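Local coordinates for Xcc_ctr_pt (PDB 6NJW), which forms the C-terminal Toprim-containing region of a class 2 OLD-family nuclease, which probably cleaves nucleic acid by a two-metal mechanism, at residues A37-L42 with V201-P207; V93-I98 with V118-A122; V150-L155 with R187-F193. All blocks are in the same frame, centred on the assembly; numbering follows the deposited sequence.

Contact 1: residues A37-L42 with V201-P207; sequences AFAEVL and VSEDVCP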
# COMPACT_ATOMS: atom_id res chain seq x y z
N ALA A 37 -1.84 8.10 6.22
CA ALA A 37 -3.02 8.96 6.20
C ALA A 37 -4.28 8.13 6.39
O ALA A 37 -5.18 8.53 7.13
CB ALA A 37 -3.06 9.76 4.89
N PHE A 38 -4.38 6.98 5.73
CA PHE A 38 -5.55 6.13 5.97
C PHE A 38 -5.55 5.59 7.39
O PHE A 38 -6.62 5.44 7.99
CB PHE A 38 -5.61 4.98 4.97
CG PHE A 38 -6.26 5.36 3.65
CD1 PHE A 38 -7.58 5.80 3.61
CD2 PHE A 38 -5.55 5.26 2.46
CE1 PHE A 38 -8.19 6.16 2.41
CE2 PHE A 38 -6.15 5.62 1.25
CZ PHE A 38 -7.47 6.06 1.22
N ALA A 39 -4.37 5.27 7.93
CA ALA A 39 -4.29 4.80 9.31
C ALA A 39 -4.93 5.80 10.28
O ALA A 39 -5.71 5.41 11.16
CB ALA A 39 -2.83 4.53 9.70
N GLU A 40 -4.63 7.09 10.12
CA GLU A 40 -5.15 8.08 11.05
C GLU A 40 -6.68 8.15 11.00
O GLU A 40 -7.33 8.19 12.05
CB GLU A 40 -4.55 9.46 10.78
CG GLU A 40 -3.12 9.62 11.28
CD GLU A 40 -2.93 9.17 12.74
OE1 GLU A 40 -3.73 9.60 13.60
OE2 GLU A 40 -1.99 8.39 13.01
N VAL A 41 -7.26 8.16 9.80
CA VAL A 41 -8.72 8.21 9.72
C VAL A 41 -9.35 6.87 10.08
O VAL A 41 -10.56 6.82 10.33
CB VAL A 41 -9.23 8.67 8.33
CG1 VAL A 41 -8.90 10.14 8.13
CG2 VAL A 41 -8.62 7.81 7.21
N LEU A 42 -8.59 5.77 10.10
CA LEU A 42 -9.11 4.53 10.70
C LEU A 42 -8.87 4.47 12.21
O LEU A 42 -9.20 3.44 12.84
CB LEU A 42 -8.49 3.28 10.03
CG LEU A 42 -9.24 2.60 8.88
CD1 LEU A 42 -9.85 3.62 7.97
CD2 LEU A 42 -8.31 1.66 8.09
N VAL A 201 -7.96 12.06 2.19
CA VAL A 201 -8.47 10.71 2.32
C VAL A 201 -9.39 10.64 3.54
O VAL A 201 -9.26 11.41 4.50
CB VAL A 201 -7.33 9.68 2.40
CG1 VAL A 201 -6.28 9.95 1.27
CG2 VAL A 201 -6.66 9.74 3.75
N SER A 202 -10.36 9.74 3.47
CA SER A 202 -11.35 9.57 4.52
C SER A 202 -11.55 8.09 4.71
O SER A 202 -11.16 7.28 3.86
CB SER A 202 -12.68 10.26 4.16
OG SER A 202 -13.26 9.62 3.04
N GLU A 203 -12.17 7.73 5.84
CA GLU A 203 -12.32 6.31 6.16
C GLU A 203 -13.09 5.57 5.07
O GLU A 203 -12.73 4.44 4.72
CB GLU A 203 -13.02 6.15 7.52
CG GLU A 203 -13.70 4.79 7.74
CD GLU A 203 -15.15 4.79 7.29
OE1 GLU A 203 -15.79 5.86 7.31
OE2 GLU A 203 -15.64 3.71 6.90
N ASP A 204 -14.13 6.18 4.51
CA ASP A 204 -15.00 5.44 3.60
C ASP A 204 -14.37 5.16 2.23
O ASP A 204 -14.92 4.32 1.49
CB ASP A 204 -16.34 6.17 3.42
CG ASP A 204 -16.19 7.57 2.87
OD1 ASP A 204 -15.32 8.31 3.37
OD2 ASP A 204 -16.93 7.93 1.93
N VAL A 205 -13.27 5.81 1.85
CA VAL A 205 -12.62 5.50 0.57
C VAL A 205 -11.34 4.69 0.75
O VAL A 205 -10.47 4.69 -0.13
CB VAL A 205 -12.35 6.78 -0.25
CG1 VAL A 205 -13.65 7.49 -0.60
CG2 VAL A 205 -11.37 7.72 0.48
N CYS A 206 -11.18 4.01 1.88
CA CYS A 206 -9.96 3.24 2.11
C CYS A 206 -10.00 1.96 1.28
O CYS A 206 -10.95 1.18 1.42
CB CYS A 206 -9.80 2.89 3.59
SG CYS A 206 -8.21 2.08 3.99
N PRO A 207 -9.00 1.70 0.44
CA PRO A 207 -8.95 0.42 -0.27
C PRO A 207 -8.91 -0.73 0.73
O PRO A 207 -8.30 -0.63 1.80
CB PRO A 207 -7.66 0.50 -1.08
CG PRO A 207 -7.35 1.96 -1.19
CD PRO A 207 -7.88 2.58 0.08
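Ala-37 and Val-201 meet through CB and CG2, 3.8 Å apart, where the end of a Toprim-domain helix, 29-41, packs on the loop that leads from helix 190-197 into helix 208-226. One turn of helix and one loop share a largely apolar interface with no hydrogen bond between the two segments. Phe-38 gives the largest single share, 109 of the 446 Å² buried. Its CG stands anti to the carbonyl carbon (chi1 -84°), and the ring reaches into the curve of the loop. Val-201 CB lies over one face, 4.0 Å from the centroid of the Phe-38 ring and 26° off the normal; Pro-207 CD lies at the same distance over the opposite face, 29° off the normal; both are CH-pi contacts. In the ring plane, Ser-202 O faces the edge, 3.5 Å from Phe-38 CE1. Cys-206 SG approaches obliquely, 4.2 Å from the Phe-38 centroid, a sulfur-aromatic contact. Leu-138 of helix 134-154 also touches Phe-38, joining a third element to this cluster. One turn on, Val-41 rests its CG2 on the backbone between Ser-202 and Glu-203, while its CG1 approaches Val-201 O. A backbone bond from Cys-206 N to Glu-203 O shapes the loop. Beyond the helix end, Leu-42 crosses Glu-203 at about a right angle with CD1 4.0 Å from Glu-203 CG, and its other methyl, CD2, lies 4.1 Å from Cys-206 SG.

Contact 2: residues V93-I98 with V118-A122; sequences VRRRLI and VIKLA
Leu-97 and Val-118 meet at the centre of a buried helix pair; the axes of segments 93-98 and 118-122 come within 9.9 Å at 39°. Followed outward from the backbone, Leu-97 first presents CB to Val-118 CG1 at 3.5 Å. With CG anti to the carbonyl carbon and chi2 extended (-179°), CD1 reaches between Ile-119 and, one turn beyond Val-118, Ala-122. There CD1 sits 4.0 Å from Ile-119 CG1 and equally 4.0 Å from Ala-122 CB. Val-118 answers with both branches. While CG1 is against Leu-97 and near Arg-94 O, CG2 meets Ile-98 CG1 at 3.8 Å, the two side chains crossing at about a right angle. Val-93 CG1 adds a lighter touch on Ile-119 CD1. No hydrogen bond links the two segments; the NE of Arg-94 is used by Leu-113 O in the connecting loop. Arg-96 forms a salt bridge with Asp-84, a magnesium ligand seen in this protein but without metal here. Val-129 of strand 127-130 touches Val-93, Leu-97 and Ile-119, as befits two helices in the beta-alpha-beta crossover between parallel strands 77-82 and 127-130 of the Toprim sheet.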
# COMPACT_ATOMS: atom_id res chain seq x y z
N VAL A 93 2.96 -11.72 -9.14
CA VAL A 93 2.82 -11.63 -7.70
C VAL A 93 2.92 -13.03 -7.12
O VAL A 93 3.29 -13.20 -5.95
CB VAL A 93 1.51 -10.92 -7.30
CG1 VAL A 93 0.30 -11.77 -7.62
CG2 VAL A 93 1.54 -10.59 -5.82
N ARG A 94 2.63 -14.05 -7.93
CA ARG A 94 2.77 -15.43 -7.45
C ARG A 94 4.20 -15.72 -7.02
O ARG A 94 4.43 -16.24 -5.92
CB ARG A 94 2.33 -16.40 -8.54
CG ARG A 94 2.53 -17.84 -8.15
CD ARG A 94 2.00 -18.82 -9.18
NE ARG A 94 2.17 -20.20 -8.73
CZ ARG A 94 3.28 -20.90 -8.91
NH1 ARG A 94 4.32 -20.36 -9.53
NH2 ARG A 94 3.36 -22.16 -8.46
N ARG A 95 5.17 -15.41 -7.88
CA ARG A 95 6.57 -15.65 -7.55
C ARG A 95 7.03 -14.74 -6.42
O ARG A 95 7.72 -15.19 -5.49
CB ARG A 95 7.44 -15.44 -8.80
CG ARG A 95 8.94 -15.70 -8.59
CD ARG A 95 9.19 -17.15 -8.19
NE ARG A 95 8.59 -18.05 -9.16
CZ ARG A 95 8.35 -19.34 -8.95
NH1 ARG A 95 8.68 -19.90 -7.79
NH2 ARG A 95 7.78 -20.06 -9.91
N ARG A 96 6.64 -13.47 -6.48
CA ARG A 96 6.97 -12.52 -5.42
C ARG A 96 6.51 -13.04 -4.06
O ARG A 96 7.25 -12.94 -3.07
CB ARG A 96 6.34 -11.17 -5.75
CG ARG A 96 6.55 -10.05 -4.72
CD ARG A 96 5.67 -8.85 -5.08
NE ARG A 96 5.65 -8.66 -6.53
CZ ARG A 96 4.61 -8.19 -7.22
NH1 ARG A 96 3.49 -7.84 -6.60
NH2 ARG A 96 4.70 -8.05 -8.54
N LEU A 97 5.32 -13.63 -3.99
CA LEU A 97 4.80 -14.12 -2.72
C LEU A 97 5.36 -15.48 -2.35
O LEU A 97 5.53 -15.77 -1.16
CB LEU A 97 3.26 -14.17 -2.75
CG LEU A 97 2.55 -12.82 -2.70
CD1 LEU A 97 1.03 -13.00 -2.71
CD2 LEU A 97 3.00 -12.03 -1.49
N ILE A 98 5.65 -16.34 -3.32
CA ILE A 98 6.36 -17.58 -2.98
C ILE A 98 7.73 -17.26 -2.40
O ILE A 98 8.19 -17.92 -1.46
CB ILE A 98 6.47 -18.49 -4.22
CG1 ILE A 98 5.09 -19.07 -4.56
CG2 ILE A 98 7.47 -19.61 -3.97
CD1 ILE A 98 5.05 -19.83 -5.87
N VAL A 118 -1.67 -19.16 -3.71
CA VAL A 118 -0.55 -18.48 -3.06
C VAL A 118 -1.04 -17.21 -2.38
O VAL A 118 -0.61 -16.87 -1.27
CB VAL A 118 0.57 -18.21 -4.09
CG1 VAL A 118 1.56 -17.15 -3.57
CG2 VAL A 118 1.28 -19.51 -4.42
N ILE A 119 -1.98 -16.51 -3.02
CA ILE A 119 -2.48 -15.25 -2.49
C ILE A 119 -3.30 -15.48 -1.21
O ILE A 119 -3.13 -14.76 -0.22
CB ILE A 119 -3.29 -14.51 -3.57
CG1 ILE A 119 -2.34 -13.95 -4.63
CG2 ILE A 119 -4.10 -13.38 -2.96
CD1 ILE A 119 -3.03 -13.45 -5.89
N LYS A 120 -4.19 -16.47 -1.21
CA LYS A 120 -5.00 -16.66 0.00
C LYS A 120 -4.19 -17.26 1.15
O LYS A 120 -4.49 -17.00 2.33
CB LYS A 120 -6.23 -17.52 -0.30
CG LYS A 120 -5.95 -18.96 -0.62
CD LYS A 120 -7.24 -19.63 -1.10
CE LYS A 120 -7.09 -21.15 -1.24
NZ LYS A 120 -8.31 -21.76 -1.86
N LEU A 121 -3.14 -18.04 0.85
CA LEU A 121 -2.21 -18.45 1.90
C LEU A 121 -1.49 -17.25 2.49
O LEU A 121 -1.34 -17.14 3.72
CB LEU A 121 -1.19 -19.44 1.34
CG LEU A 121 -0.04 -19.88 2.24
CD1 LEU A 121 -0.55 -20.49 3.55
CD2 LEU A 121 0.88 -20.87 1.50
N ALA A 122 -1.07 -16.32 1.63
CA ALA A 122 -0.21 -15.23 2.10
C ALA A 122 -0.96 -14.28 3.02
O ALA A 122 -0.35 -13.67 3.90
CB ALA A 122 0.37 -14.48 0.91

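Contact 3: residues V150-L155 with R187-F193; sequences VIREEL and RIGKGRF
Phe-193 holds CG opposite its backbone N (chi1 -179°), which swings one side of the ring to Val-150, while Glu-154 bends back at chi2 (-66°) and passes its chain across Ile-188 at about a right angle. The contact packs the end of helix 134-154 against two consecutive helices, 178-188 and 190-197, separated by Gly-189, in the helical part of the chain. Gly-189 leaves helical geometry with positive phi after the first helix and occupies the N-cap position of the second. Val-150 CG1 reaches Phe-193 CD1 at 3.5 Å in an oblique approach, and Ile-151 CG1 meets the neighbouring ring carbon, Phe-193 CE1, at 3.8 Å. Ile-188, which loses the most surface across the contact (78 Å²), uses all its outer carbons. Its CD1 lies 3.6 Å from Glu-154 CB, CG2 faces Glu-154 CG, and CG1 packs 3.7 Å from Leu-155 CG. Leu-181 and Leu-184 of helix 178-188 touch Ile-151 and Leu-155, and the side chain of Leu-155 comes within about 4 Å of a bound platinum ion introduced for phasing. Carboxylate and guanidinium planes of Glu-154 and Arg-192 are 35° apart without pairing: NE of Arg-192 stands 4.7 Å from Glu-154 OE1, so any attraction is at a distance. What the carboxylate does touch is carbon, with Glu-154 OE1 3.4 Å from Arg-192 CD.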
# COMPACT_ATOMS: atom_id res chain seq x y z
N VAL A 150 -5.31 18.49 -7.06
CA VAL A 150 -3.86 18.35 -6.89
C VAL A 150 -3.16 18.48 -8.23
O VAL A 150 -2.21 19.26 -8.38
CB VAL A 150 -3.51 17.02 -6.20
CG1 VAL A 150 -1.99 16.85 -6.14
CG2 VAL A 150 -4.11 16.97 -4.79
N ILE A 151 -3.62 17.73 -9.23
CA ILE A 151 -2.95 17.74 -10.53
C ILE A 151 -2.89 19.16 -11.09
O ILE A 151 -1.83 19.64 -11.51
CB ILE A 151 -3.66 16.78 -11.50
CG1 ILE A 151 -3.45 15.34 -11.03
CG2 ILE A 151 -3.14 16.97 -12.94
CD1 ILE A 151 -4.35 14.32 -11.73
N ARG A 152 -4.02 19.87 -11.06
CA ARG A 152 -4.07 21.22 -11.61
C ARG A 152 -3.24 22.20 -10.80
O ARG A 152 -2.71 23.17 -11.36
CB ARG A 152 -5.53 21.67 -11.73
CG ARG A 152 -6.23 21.02 -12.90
CD ARG A 152 -7.71 21.41 -13.03
NE ARG A 152 -8.00 22.76 -12.54
CZ ARG A 152 -7.56 23.89 -13.08
NH1 ARG A 152 -6.77 23.87 -14.15
NH2 ARG A 152 -7.89 25.06 -12.54
N GLU A 153 -3.10 21.97 -9.50
CA GLU A 153 -2.22 22.84 -8.72
C GLU A 153 -0.75 22.53 -8.94
O GLU A 153 0.09 23.43 -8.90
CB GLU A 153 -2.55 22.75 -7.22
CG GLU A 153 -1.95 23.91 -6.44
CD GLU A 153 -2.14 23.78 -4.94
OE1 GLU A 153 -3.27 23.52 -4.48
OE2 GLU A 153 -1.13 23.96 -4.22
N GLU A 154 -0.41 21.26 -9.16
CA GLU A 154 0.98 20.89 -9.37
C GLU A 154 1.42 21.11 -10.81
O GLU A 154 2.61 21.34 -11.07
CB GLU A 154 1.20 19.43 -8.98
CG GLU A 154 1.08 19.17 -7.49
CD GLU A 154 2.19 19.85 -6.72
OE1 GLU A 154 3.33 19.87 -7.22
OE2 GLU A 154 1.91 20.37 -5.62
N LEU A 155 0.47 21.05 -11.75
CA LEU A 155 0.73 21.19 -13.18
C LEU A 155 -0.17 22.30 -13.71
O LEU A 155 -1.18 22.03 -14.38
CB LEU A 155 0.47 19.88 -13.93
CG LEU A 155 1.24 18.65 -13.42
CD1 LEU A 155 0.89 17.40 -14.24
CD2 LEU A 155 2.73 18.94 -13.44
N ARG A 187 4.91 12.67 -13.32
CA ARG A 187 5.55 13.95 -13.60
C ARG A 187 5.59 14.83 -12.35
O ARG A 187 6.59 15.50 -12.07
CB ARG A 187 4.83 14.66 -14.75
CG ARG A 187 5.50 15.97 -15.20
CD ARG A 187 4.85 16.52 -16.46
NE ARG A 187 4.87 15.53 -17.53
CZ ARG A 187 3.91 15.40 -18.44
NH1 ARG A 187 4.00 14.44 -19.36
NH2 ARG A 187 2.87 16.21 -18.42
N ILE A 188 4.50 14.82 -11.57
CA ILE A 188 4.50 15.54 -10.31
C ILE A 188 5.48 14.92 -9.32
O ILE A 188 6.15 15.62 -8.55
CB ILE A 188 3.07 15.56 -9.75
CG1 ILE A 188 2.15 16.33 -10.69
CG2 ILE A 188 3.03 16.12 -8.31
CD1 ILE A 188 0.66 16.15 -10.39
N GLY A 189 5.63 13.60 -9.36
CA GLY A 189 6.36 12.87 -8.35
C GLY A 189 5.37 12.04 -7.55
O GLY A 189 4.41 12.58 -7.00
N LYS A 190 5.57 10.73 -7.50
CA LYS A 190 4.59 9.89 -6.82
C LYS A 190 4.51 10.24 -5.34
O LYS A 190 3.41 10.31 -4.78
CB LYS A 190 4.94 8.42 -7.02
CG LYS A 190 4.53 7.95 -8.41
CD LYS A 190 5.08 6.58 -8.75
CE LYS A 190 4.04 5.51 -8.51
NZ LYS A 190 2.67 5.96 -8.92
N GLY A 191 5.65 10.47 -4.69
CA GLY A 191 5.62 10.86 -3.29
C GLY A 191 5.00 12.23 -3.09
O GLY A 191 4.15 12.41 -2.21
N ARG A 192 5.41 13.20 -3.90
CA ARG A 192 4.86 14.55 -3.78
C ARG A 192 3.35 14.53 -3.98
O ARG A 192 2.61 15.16 -3.22
CB ARG A 192 5.53 15.49 -4.79
CG ARG A 192 4.88 16.86 -4.90
CD ARG A 192 5.69 17.82 -5.77
NE ARG A 192 7.09 17.86 -5.36
CZ ARG A 192 7.60 18.75 -4.52
NH1 ARG A 192 6.83 19.70 -4.00
NH2 ARG A 192 8.89 18.69 -4.19
N PHE A 193 2.88 13.80 -4.99
CA PHE A 193 1.45 13.71 -5.25
C PHE A 193 0.70 13.11 -4.07
O PHE A 193 -0.35 13.61 -3.67
CB PHE A 193 1.20 12.86 -6.51
CG PHE A 193 -0.24 12.74 -6.86
CD1 PHE A 193 -0.88 13.78 -7.51
CD2 PHE A 193 -0.96 11.61 -6.52
CE1 PHE A 193 -2.22 13.67 -7.83
CE2 PHE A 193 -2.29 11.50 -6.82
CZ PHE A 193 -2.93 12.53 -7.48

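From the N terminus, the chain runs through strand 22-26 into helix 29-41, whose end opens contact 1. After strands 51-55 and 77-82, contact 2 both opens and closes across the short span between residues 93 and 122, before edge strand 127-130. Helix 134-154 then leaves the sheet and opens contact 3, which closes at 187-193. Only afterwards does the chain return, at 201-207, to close contact 1 ahead of helix 208-226. Contacts 2 and 3 thus follow one another in series, both within the long span of contact 1, and none cross. Contact 2 stays beside the Toprim sheet, its centre about 32 Å from that of contact 3 in the helical part; contact 1 ties the two parts together.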